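Local coordinates for protein virulence factor (Pectobacterium carotovorum, PDB 2W3Y) that binds lipid vesicles and carries an S-linked palmitoyl chain, acting as a virulence factor of a bacterial pathogen of Drosophila, at residues A[11-16]-A[98-103]; A[129-132]-A[136-139]; A[156-159]-A[165-168]; A[253-256]-A[260-263]. All coordinates share one frame; numbering follows the deposited sequence.

The four contacts follow one another along the chain, and none touches another. Contact 1 packs helix 9-18, close to the N-terminus, on helix 91-105; it lies on the opposite side of the chain's centre from contact 2, about 31 Å between centres. Contact 2 touches the palmitic acid directly, through Val-129 and Phe-132. In contact 3 the side chain of Met-159 is about 7 Å from the palmitic acid, but Tyr-168 of the strand segment comes much closer to the acyl chain. In contact 4 the side chain of Ile-255 is about 14 Å from the palmitic acid. Contacts 3 and 4 reach the same mixed sheet, their nearest atoms about 7 Å apart, and strand 136-137 of contact 2 leads into helix 142-159 of contact 3.

Contact 1: A[11-16]-A[98-103]; sequences DLYFQN and SNQLIP
Tyr-13 sends its ring out with CG anti to the backbone N (chi1 180°), while Gln-100 holds its CG beside its own N, and the two side chains cross at about a right angle. That first torsion of Gln-100 sets the CG methylene squarely above the tyrosine: Gln-100 CG lies 3.4 Å from the centroid of the Tyr-13 ring and 6° off its normal, a CH-pi contact over the centre of the face. A bend at chi2 then carries the amide along the ring, tilted from its plane, with Gln-100 NE2 3.8 Å from Tyr-13 CG. This is the meeting of two near-antiparallel helices, 9-18 and 91-105, whose local axes approach to 10.5 Å at a crossing angle of -151° and which touch here through side chains. Deeper in, Phe-14 reaches across with its far end, and Phe-14 CZ meets the methyl CD2 of Leu-101 at 3.7 Å. The same phenylalanine presents its edge to Gln-100 CB, 4.5 Å from Phe-14 CE1. Phe-246 of helix 237-250 packs edge-to-face with Phe-14 and also touches Leu-101, and Val-73 and Ala-77 of helix 57-81 lie against Phe-14. On the flank of helix 9-18, Asp-11 makes a salt bridge with Lys-249.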
# COMPACT_ATOMS: atom_id res chain seq x y z
N ASP A 11 -20.49 -2.91 6.38
CA ASP A 11 -20.61 -4.00 7.36
C ASP A 11 -21.27 -5.26 6.77
O ASP A 11 -20.77 -6.37 6.96
CB ASP A 11 -21.32 -3.54 8.64
CG ASP A 11 -21.62 -4.70 9.61
OD1 ASP A 11 -20.71 -5.49 9.95
OD2 ASP A 11 -22.80 -4.83 10.03
N LEU A 12 -22.38 -5.08 6.05
CA LEU A 12 -23.09 -6.20 5.43
C LEU A 12 -22.26 -6.89 4.34
O LEU A 12 -22.29 -8.12 4.22
CB LEU A 12 -24.43 -5.72 4.84
CG LEU A 12 -25.44 -5.04 5.76
CD1 LEU A 12 -26.64 -4.52 4.98
CD2 LEU A 12 -25.87 -5.96 6.90
N TYR A 13 -21.53 -6.09 3.56
CA TYR A 13 -20.65 -6.61 2.50
C TYR A 13 -19.59 -7.55 3.09
O TYR A 13 -19.37 -8.66 2.60
CB TYR A 13 -19.99 -5.44 1.74
CG TYR A 13 -19.06 -5.92 0.64
CD1 TYR A 13 -19.58 -6.31 -0.61
CD2 TYR A 13 -17.68 -6.00 0.84
CE1 TYR A 13 -18.74 -6.78 -1.62
CE2 TYR A 13 -16.83 -6.45 -0.16
CZ TYR A 13 -17.37 -6.84 -1.39
OH TYR A 13 -16.54 -7.29 -2.38
N PHE A 14 -18.96 -7.09 4.17
CA PHE A 14 -17.93 -7.85 4.86
C PHE A 14 -18.50 -9.02 5.66
O PHE A 14 -17.87 -10.09 5.70
CB PHE A 14 -17.08 -6.91 5.73
CG PHE A 14 -15.99 -6.21 4.95
CD1 PHE A 14 -16.29 -5.16 4.08
CD2 PHE A 14 -14.66 -6.62 5.08
CE1 PHE A 14 -15.28 -4.53 3.33
CE2 PHE A 14 -13.65 -5.99 4.35
CZ PHE A 14 -13.96 -4.94 3.47
N GLN A 15 -19.68 -8.84 6.26
CA GLN A 15 -20.37 -9.94 6.96
C GLN A 15 -20.59 -11.12 6.02
O GLN A 15 -20.39 -12.27 6.39
CB GLN A 15 -21.70 -9.47 7.61
CG GLN A 15 -22.39 -10.52 8.51
CD GLN A 15 -21.92 -10.51 9.98
OE1 GLN A 15 -22.18 -9.57 10.73
NE2 GLN A 15 -21.24 -11.57 10.40
N ASN A 16 -20.97 -10.81 4.78
CA ASN A 16 -21.24 -11.84 3.78
C ASN A 16 -19.97 -12.57 3.33
O ASN A 16 -19.99 -13.80 3.16
CB ASN A 16 -21.97 -11.25 2.58
CG ASN A 16 -22.24 -12.28 1.51
OD1 ASN A 16 -21.73 -12.17 0.39
ND2 ASN A 16 -23.03 -13.30 1.85
N SER A 98 -11.93 -2.70 -2.08
CA SER A 98 -11.64 -1.29 -1.83
C SER A 98 -12.80 -0.33 -2.20
O SER A 98 -13.03 0.65 -1.51
CB SER A 98 -10.35 -0.86 -2.55
OG SER A 98 -9.26 -1.70 -2.18
N ASN A 99 -13.52 -0.62 -3.29
CA ASN A 99 -14.70 0.17 -3.69
C ASN A 99 -15.85 0.11 -2.67
O ASN A 99 -16.81 0.86 -2.76
CB ASN A 99 -15.21 -0.28 -5.07
CG ASN A 99 -14.35 0.23 -6.22
OD1 ASN A 99 -13.64 1.24 -6.11
ND2 ASN A 99 -14.43 -0.46 -7.35
N GLN A 100 -15.73 -0.79 -1.70
CA GLN A 100 -16.68 -0.87 -0.59
C GLN A 100 -16.21 -0.04 0.60
O GLN A 100 -17.02 0.65 1.23
CB GLN A 100 -16.93 -2.33 -0.20
CG GLN A 100 -17.60 -3.15 -1.29
CD GLN A 100 -18.97 -2.60 -1.70
OE1 GLN A 100 -19.18 -2.27 -2.87
NE2 GLN A 100 -19.89 -2.48 -0.74
N LEU A 101 -14.90 -0.08 0.88
CA LEU A 101 -14.28 0.68 1.97
C LEU A 101 -14.26 2.20 1.75
O LEU A 101 -14.51 2.97 2.68
CB LEU A 101 -12.82 0.20 2.23
CG LEU A 101 -12.63 -1.22 2.78
CD1 LEU A 101 -11.16 -1.65 2.79
CD2 LEU A 101 -13.28 -1.41 4.16
N ILE A 102 -13.93 2.61 0.53
CA ILE A 102 -13.66 4.02 0.19
C ILE A 102 -14.84 5.00 0.43
O ILE A 102 -14.67 6.00 1.11
CB ILE A 102 -13.03 4.17 -1.26
CG1 ILE A 102 -11.68 3.42 -1.38
CG2 ILE A 102 -12.89 5.64 -1.71
CD1 ILE A 102 -10.64 3.77 -0.34
N PRO A 103 -16.04 4.70 -0.12
CA PRO A 103 -17.21 5.57 0.13
C PRO A 103 -17.56 5.68 1.61
O PRO A 103 -18.01 6.74 2.08
CB PRO A 103 -18.33 4.85 -0.62
CG PRO A 103 -17.66 4.03 -1.64
CD PRO A 103 -16.38 3.57 -1.00

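Contact 2: A[129-132]-A[136-139]. With PLM (palmitic acid), chain C.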
# COMPACT_ATOMS: atom_id res chain seq x y z
N VAL A 129 10.43 3.88 -7.43
CA VAL A 129 9.24 3.26 -6.81
C VAL A 129 8.59 4.17 -5.77
O VAL A 129 7.38 4.39 -5.82
CB VAL A 129 9.54 1.84 -6.21
CG1 VAL A 129 8.34 1.29 -5.44
CG2 VAL A 129 9.94 0.85 -7.31
N ILE A 130 9.37 4.70 -4.82
CA ILE A 130 8.82 5.58 -3.78
C ILE A 130 8.19 6.83 -4.41
O ILE A 130 7.07 7.23 -4.05
CB ILE A 130 9.89 5.99 -2.69
CG1 ILE A 130 10.44 4.78 -1.93
CG2 ILE A 130 9.33 7.02 -1.69
CD1 ILE A 130 9.40 3.98 -1.09
N GLN A 131 8.89 7.43 -5.37
CA GLN A 131 8.43 8.67 -5.97
C GLN A 131 7.12 8.47 -6.74
O GLN A 131 6.25 9.34 -6.69
CB GLN A 131 9.50 9.32 -6.83
CG GLN A 131 10.68 9.79 -5.98
CD GLN A 131 11.68 10.67 -6.72
OE1 GLN A 131 11.89 10.54 -7.94
NE2 GLN A 131 12.30 11.57 -5.99
N PHE A 132 7.00 7.33 -7.42
CA PHE A 132 5.77 6.94 -8.12
C PHE A 132 4.65 6.58 -7.12
O PHE A 132 3.52 6.97 -7.31
CB PHE A 132 6.04 5.78 -9.08
CG PHE A 132 4.80 5.27 -9.80
CD1 PHE A 132 4.31 5.93 -10.94
CD2 PHE A 132 4.14 4.12 -9.35
CE1 PHE A 132 3.17 5.46 -11.61
CE2 PHE A 132 2.98 3.65 -10.02
CZ PHE A 132 2.51 4.31 -11.14
N VAL A 136 5.92 12.15 -5.10
CA VAL A 136 6.86 12.92 -4.29
C VAL A 136 8.22 13.04 -4.96
O VAL A 136 8.59 12.24 -5.83
CB VAL A 136 7.04 12.33 -2.83
CG1 VAL A 136 5.72 12.32 -2.05
CG2 VAL A 136 7.67 10.93 -2.82
N ILE A 137 8.95 14.08 -4.55
CA ILE A 137 10.39 14.17 -4.78
C ILE A 137 11.06 13.74 -3.47
O ILE A 137 10.95 14.43 -2.45
CB ILE A 137 10.81 15.59 -5.20
CG1 ILE A 137 10.06 15.98 -6.49
CG2 ILE A 137 12.34 15.67 -5.42
CD1 ILE A 137 9.99 17.45 -6.74
N ALA A 138 11.70 12.58 -3.50
CA ALA A 138 12.33 11.99 -2.32
C ALA A 138 13.76 12.48 -2.17
O ALA A 138 14.34 13.00 -3.11
CB ALA A 138 12.31 10.47 -2.41
N GLY A 139 14.31 12.32 -0.97
CA GLY A 139 15.73 12.54 -0.73
C GLY A 139 16.39 11.19 -0.50
O GLY A 139 16.43 10.35 -1.39
C1 PLM C . 15.77 -4.60 -6.54
O2 PLM C . 16.70 -5.41 -6.80
C2 PLM C . 14.50 -4.60 -7.38
C3 PLM C . 13.28 -5.13 -6.64
C4 PLM C . 12.01 -5.16 -7.51
C5 PLM C . 11.37 -3.78 -7.67
C6 PLM C . 10.54 -3.67 -8.95
C7 PLM C . 9.59 -2.48 -8.89
C8 PLM C . 9.23 -1.91 -10.27
C9 PLM C . 7.79 -2.25 -10.61
CA PLM C . 6.85 -1.05 -10.64
CB PLM C . 5.82 -1.11 -9.52
CC PLM C . 5.32 0.29 -9.19
CD PLM C . 5.17 0.50 -7.69
CE PLM C . 3.73 0.86 -7.36
CF PLM C . 3.62 1.51 -5.99
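The flat amide of Gln-131 lies against the backbone of 136-138, and the Phe-132 ring of the same helix turns its edge to the lipid, with palmitic acid carbon CE near the ring plane, 3.8 Å from Phe-132 CD2. The aliphatic part of the glutamine packs on the strand: Gln-131 CB is 3.2 Å from the carbonyl O of Val-136, and Gln-131 CG lies equally close to that oxygen. The chain, extended beyond CG (chi2 -169°), carries the amide on toward Ala-138, whose CB is 4.0 Å from Gln-131 CG.

One backbone bond ties the two segments. Val-136 N donates to Gln-131 O at 3.2 Å, with an N-H...O angle of 161°. It pins the start of the short strand to the last turn of the helix. Beside it Val-136 CG2 touches Ile-130 CG2 loosely, at 4.4 Å.

Val-129 turns from this joint to the lipid, its CG2 lying 3.7 Å from palmitic acid C7, so one helix serves both the turn and the wall of the acyl-chain site. Ile-130 also meets Tyr-47 and Phe-49 of strand 40-49 and Phe-144 of helix 142-159, while strand 136-137 pairs antiparallel with 270-271.

Contact 3: A[156-159]-A[165-168]; sequences SAEM and NYNY
Met-159 lies over one face of the Tyr-166 ring. Its CB stands 3.8 Å from the centroid of the Tyr-166 ring and 26° off the normal, a CH-pi contact displaced toward the rim on the CG side. The side chain then curls back: with Met-159 CG between the backbone N and the carbonyl carbon (chi1 73°) and chi3 at 30°, away from a staggered value, the terminal methyl CE comes 3.3 Å from Tyr-166 CD2, a tight fit. The methionine thus meets the ring twice, through its first and last carbons. Further along the ring Glu-158 CB rests 3.6 Å from Tyr-166 OH, and the Glu-158 carboxylate turns away from the ring to a salt bridge with Lys-161. In this way the ring of the first strand residue packs against the last helical turn.

The tyrosine hydroxyl is held from outside this pair, by a hydrogen bond to the backbone O of Ser-37, which fixes the far end of the ring. Leu-36 and Ala-41 touch Tyr-166 as well, and Phe-198 lies against Met-159. At the helix end, Met-159 O accepts from Lys-203 NZ.

The arrangement is a helix-to-strand connection: helix 142-159 ends, six residues follow without regular structure, and the chain enters strand 166-179, which runs parallel to 40-49 and antiparallel to 185-198 in the mixed sheet.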
# COMPACT_ATOMS: atom_id res chain seq x y z
N SER A 156 12.43 -12.66 -7.16
CA SER A 156 13.09 -13.17 -8.36
C SER A 156 13.00 -14.69 -8.44
O SER A 156 12.65 -15.25 -9.50
CB SER A 156 14.56 -12.73 -8.37
OG SER A 156 15.24 -13.21 -9.52
N ALA A 157 13.31 -15.34 -7.32
CA ALA A 157 13.15 -16.78 -7.18
C ALA A 157 11.74 -17.26 -7.52
O ALA A 157 11.57 -18.24 -8.26
CB ALA A 157 13.54 -17.22 -5.76
N GLU A 158 10.71 -16.58 -7.01
CA GLU A 158 9.33 -16.99 -7.30
C GLU A 158 8.93 -16.77 -8.75
O GLU A 158 8.41 -17.69 -9.38
CB GLU A 158 8.30 -16.33 -6.37
CG GLU A 158 8.44 -16.68 -4.88
CD GLU A 158 8.03 -18.10 -4.53
OE1 GLU A 158 7.69 -18.89 -5.43
OE2 GLU A 158 8.06 -18.43 -3.32
N MET A 159 9.16 -15.57 -9.28
CA MET A 159 8.76 -15.20 -10.64
C MET A 159 9.43 -15.99 -11.76
O MET A 159 8.85 -16.19 -12.82
CB MET A 159 8.85 -13.68 -10.89
CG MET A 159 10.24 -13.04 -11.05
SD MET A 159 10.12 -11.20 -11.24
CE MET A 159 8.63 -10.88 -10.27
N ASN A 165 3.31 -14.57 -16.69
CA ASN A 165 3.36 -13.25 -16.05
C ASN A 165 3.25 -13.46 -14.54
O ASN A 165 2.57 -14.39 -14.10
CB ASN A 165 2.23 -12.34 -16.53
CG ASN A 165 2.38 -11.91 -18.01
OD1 ASN A 165 3.45 -12.02 -18.64
ND2 ASN A 165 1.29 -11.37 -18.55
N TYR A 166 3.92 -12.61 -13.77
CA TYR A 166 3.93 -12.71 -12.31
C TYR A 166 3.23 -11.47 -11.70
O TYR A 166 3.72 -10.34 -11.80
CB TYR A 166 5.37 -12.86 -11.79
CG TYR A 166 5.48 -13.13 -10.30
CD1 TYR A 166 5.42 -14.45 -9.80
CD2 TYR A 166 5.63 -12.07 -9.38
CE1 TYR A 166 5.52 -14.69 -8.42
CE2 TYR A 166 5.74 -12.31 -8.02
CZ TYR A 166 5.68 -13.60 -7.55
OH TYR A 166 5.78 -13.80 -6.18
N ASN A 167 2.06 -11.70 -11.10
CA ASN A 167 1.25 -10.60 -10.53
C ASN A 167 1.89 -9.96 -9.30
O ASN A 167 2.41 -10.66 -8.44
CB ASN A 167 -0.16 -11.08 -10.19
CG ASN A 167 -0.99 -11.42 -11.43
OD1 ASN A 167 -0.97 -10.68 -12.41
ND2 ASN A 167 -1.70 -12.53 -11.39
N TYR A 168 1.82 -8.63 -9.24
CA TYR A 168 2.58 -7.84 -8.26
C TYR A 168 1.78 -6.62 -7.82
O TYR A 168 1.48 -5.73 -8.63
CB TYR A 168 3.93 -7.43 -8.85
CG TYR A 168 4.91 -6.71 -7.93
CD1 TYR A 168 5.31 -7.26 -6.70
CD2 TYR A 168 5.49 -5.50 -8.32
CE1 TYR A 168 6.23 -6.59 -5.86
CE2 TYR A 168 6.42 -4.83 -7.51
CZ TYR A 168 6.78 -5.38 -6.27
OH TYR A 168 7.72 -4.72 -5.49

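Contact 4: A[253-256]-A[260-263]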
# COMPACT_ATOMS: atom_id res chain seq x y z
N LYS A 253 -4.86 -10.43 10.40
CA LYS A 253 -3.52 -10.57 10.98
C LYS A 253 -2.67 -9.35 10.64
O LYS A 253 -2.83 -8.75 9.59
CB LYS A 253 -2.84 -11.83 10.41
CG LYS A 253 -2.84 -13.03 11.35
CD LYS A 253 -4.15 -13.75 11.36
CE LYS A 253 -4.02 -15.03 12.17
NZ LYS A 253 -5.33 -15.52 12.66
N ALA A 254 -1.77 -8.97 11.55
CA ALA A 254 -0.91 -7.80 11.36
C ALA A 254 -0.06 -7.88 10.07
O ALA A 254 0.69 -8.84 9.87
CB ALA A 254 -0.02 -7.58 12.59
N ILE A 255 -0.18 -6.86 9.23
CA ILE A 255 0.69 -6.75 8.04
C ILE A 255 2.16 -6.57 8.41
O ILE A 255 3.04 -6.94 7.63
CB ILE A 255 0.22 -5.70 6.99
CG1 ILE A 255 0.33 -4.26 7.52
CG2 ILE A 255 -1.19 -6.05 6.47
CD1 ILE A 255 0.15 -3.18 6.46
N ASP A 256 2.44 -6.03 9.60
CA ASP A 256 3.85 -5.90 10.04
C ASP A 256 4.55 -7.24 10.37
O ASP A 256 5.78 -7.27 10.55
CB ASP A 256 4.02 -4.84 11.15
CG ASP A 256 3.45 -5.26 12.51
OD1 ASP A 256 3.04 -6.42 12.68
OD2 ASP A 256 3.43 -4.40 13.43
N SER A 260 6.89 -9.47 3.30
CA SER A 260 6.99 -8.33 2.37
C SER A 260 6.81 -6.94 3.00
O SER A 260 6.66 -5.95 2.27
CB SER A 260 5.95 -8.49 1.24
OG SER A 260 4.62 -8.36 1.75
N TYR A 261 6.80 -6.85 4.32
CA TYR A 261 6.48 -5.58 5.00
C TYR A 261 7.68 -4.67 5.19
O TYR A 261 8.77 -5.13 5.51
CB TYR A 261 5.84 -5.84 6.37
CG TYR A 261 5.56 -4.59 7.19
CD1 TYR A 261 4.43 -3.81 6.94
CD2 TYR A 261 6.43 -4.21 8.23
CE1 TYR A 261 4.17 -2.65 7.72
CE2 TYR A 261 6.18 -3.07 8.99
CZ TYR A 261 5.05 -2.30 8.74
OH TYR A 261 4.83 -1.19 9.51
N PHE A 262 7.47 -3.37 4.98
CA PHE A 262 8.44 -2.33 5.29
C PHE A 262 7.70 -1.07 5.71
O PHE A 262 6.64 -0.76 5.17
CB PHE A 262 9.31 -2.02 4.06
CG PHE A 262 10.35 -0.93 4.28
CD1 PHE A 262 11.55 -1.21 4.92
CD2 PHE A 262 10.12 0.38 3.83
CE1 PHE A 262 12.52 -0.20 5.13
CE2 PHE A 262 11.08 1.39 4.02
CZ PHE A 262 12.28 1.10 4.68
N ASP A 263 8.26 -0.35 6.68
CA ASP A 263 7.79 0.99 7.01
C ASP A 263 8.99 1.90 7.20
O ASP A 263 10.08 1.44 7.55
CB ASP A 263 6.95 0.99 8.28
CG ASP A 263 7.79 0.75 9.53
OD1 ASP A 263 8.20 -0.41 9.73
OD2 ASP A 263 8.05 1.72 10.29
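The chain makes a 3-10 turn that begins at 255 and doubles back to bring Asp-256 and Tyr-261 within 5.7 Å, CA to CA. This loop joins helix 237-250 to strand 262-266, which pairs parallel with 40-49 in the mixed sheet. Tyr-261, its CG anti to the backbone N (chi1 176°), lays its ring flat against the turn. Asp-256 CA sits 3.5 Å from the centroid of the Tyr-261 ring and 11° off the normal, so the CH-pi contact here comes from the backbone carbon itself, over the centre of one face. The same residue's CB covers the outer part of that face, 3.5 Å from Tyr-261 CE2. Over the opposite face, offset toward the rim, is the backbone N of Asp-263, and the ring lies between the turn and the backbone of its own strand. Ile-255 adds a looser touch, its CG1 being 4.2 Å from Tyr-261 CE1, and packs onward against Val-71 and Ala-72 of helix 57-81. The tyrosine hydroxyl is hydrogen-bonded to Glu-68, and so ties the ring to that same helix. At the near end, the carbonyl O of Ile-255 lies 3.3 Å from Tyr-261 CB.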